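Local coordinates for protein NreA (Staphylococcus aureus subsp. aureus, PDB 6K2H) that probably senses nitrate through a GAF domain, working as the nitrate receptor of a bacterial nitrate-responsive signalling system, at residues A67-V70 with R76-I79. The protein carries 1 engineered substitution. Numbering follows the deposited sequence.
Sequences AGTV and RMVI. With EDO (1,2-ethanediol), chain B.
The hydroxyl OG1 of T69 turns back to the start of its helix, hydrogen-bonding to G65 O and weakly to G63 O, just ahead of it, while the methyl of the same side chain faces M77. This division of labour sits in a GAF domain, where helix 65-73 is joined by a short connection to edge strand 77-79 of the antiparallel sheet and packs against it through T69, V70 and M77. The T69 torsion accounts for both roles: chi1 of -55° holds OG1 beside the backbone N and anti to the carbonyl carbon, which puts CG2 anti to that N, on the side of the methionine. M77 SD lies 3.6 Å from T69 CG2 and 3.7 Å from T69 CB, two nearly equal separations showing that the sulfur rests against the CB-CG2 bond rather than on a single carbon. The two side chains cross at about a right angle. One residue further along, V70 CG2 meets M77 CG at 3.7 Å and lies 4.0 Å from M77 SD, so the methionine chain is lined by valine at its methylene and by threonine at its sulfur. With carbon and sulfur approaches alone joining the segments, the contact is apolar and buries 150 Å² in total. Beyond it, V70 also packs on A107 and P109 of strand 104-112, to which the backbone of M77 is hydrogen-bonded; M77 itself touches L66. At the first turn of the helix, A67 N donates to O2 of 1,2-ethanediol, probably a crystallisation additive, over 3.0 Å at a nearly straight 165°. The diol also hydrogen-bonds to I96 N and W44 NE1; these three N-H groups are consistent with an anion pocket such as the nitrate site. On M77, the bend at chi3 (52°) turns CE away from T69, leaving SD as the atom nearest the threonine.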
# COMPACT_ATOMS: atom_id res chain seq x y z
N ALA A 67 0.49 -2.65 -5.34
CA ALA A 67 -0.55 -3.55 -4.85
C ALA A 67 -0.65 -4.79 -5.77
O ALA A 67 -0.74 -5.94 -5.31
CB ALA A 67 -1.88 -2.85 -4.76
N GLY A 68 -0.69 -4.57 -7.07
CA GLY A 68 -0.82 -5.74 -7.94
C GLY A 68 0.33 -6.69 -7.92
O GLY A 68 0.15 -7.91 -8.04
N THR A 69 1.53 -6.15 -7.77
CA THR A 69 2.71 -7.00 -7.69
C THR A 69 2.71 -7.81 -6.39
O THR A 69 2.95 -9.00 -6.41
CB THR A 69 3.99 -6.16 -7.83
OG1 THR A 69 3.92 -5.40 -9.07
CG2 THR A 69 5.22 -6.98 -7.80
N VAL A 70 2.38 -7.19 -5.29
CA VAL A 70 2.39 -7.93 -4.03
C VAL A 70 1.33 -9.04 -4.06
O VAL A 70 1.58 -10.12 -3.55
CB VAL A 70 2.21 -6.98 -2.85
CG1 VAL A 70 2.01 -7.75 -1.53
CG2 VAL A 70 3.41 -6.06 -2.71
N ARG A 76 6.61 -9.11 0.09
CA ARG A 76 6.66 -7.64 0.38
C ARG A 76 7.52 -6.93 -0.67
O ARG A 76 8.41 -7.53 -1.32
CB ARG A 76 7.16 -7.35 1.75
CG ARG A 76 8.56 -7.86 2.05
CD ARG A 76 9.06 -7.13 3.28
NE ARG A 76 10.14 -7.84 3.95
CZ ARG A 76 11.38 -7.97 3.51
NH1 ARG A 76 12.24 -8.68 4.25
NH2 ARG A 76 11.79 -7.42 2.36
N MET A 77 7.24 -5.65 -0.85
CA MET A 77 8.08 -4.78 -1.69
C MET A 77 8.53 -3.63 -0.85
O MET A 77 7.72 -3.03 -0.13
CB MET A 77 7.24 -4.25 -2.85
CG MET A 77 6.81 -5.27 -3.84
SD MET A 77 6.07 -4.48 -5.29
CE MET A 77 7.36 -3.29 -5.71
N VAL A 78 9.81 -3.33 -0.90
CA VAL A 78 10.38 -2.28 -0.09
C VAL A 78 11.11 -1.35 -1.00
O VAL A 78 11.96 -1.79 -1.79
CB VAL A 78 11.34 -2.84 0.94
CG1 VAL A 78 11.96 -1.72 1.73
CG2 VAL A 78 10.68 -3.78 1.92
N ILE A 79 10.76 -0.08 -0.95
CA ILE A 79 11.51 0.95 -1.66
C ILE A 79 12.02 2.00 -0.68
O ILE A 79 11.25 2.84 -0.18
CB ILE A 79 10.67 1.58 -2.78
CG1 ILE A 79 10.06 0.49 -3.64
CG2 ILE A 79 11.50 2.61 -3.52
CD1 ILE A 79 9.13 1.03 -4.68
C1 EDO B . -0.66 1.93 -6.99
O1 EDO B . -0.83 3.12 -6.64
C2 EDO B . 0.53 1.36 -6.59
O2 EDO B . 0.18 0.05 -6.69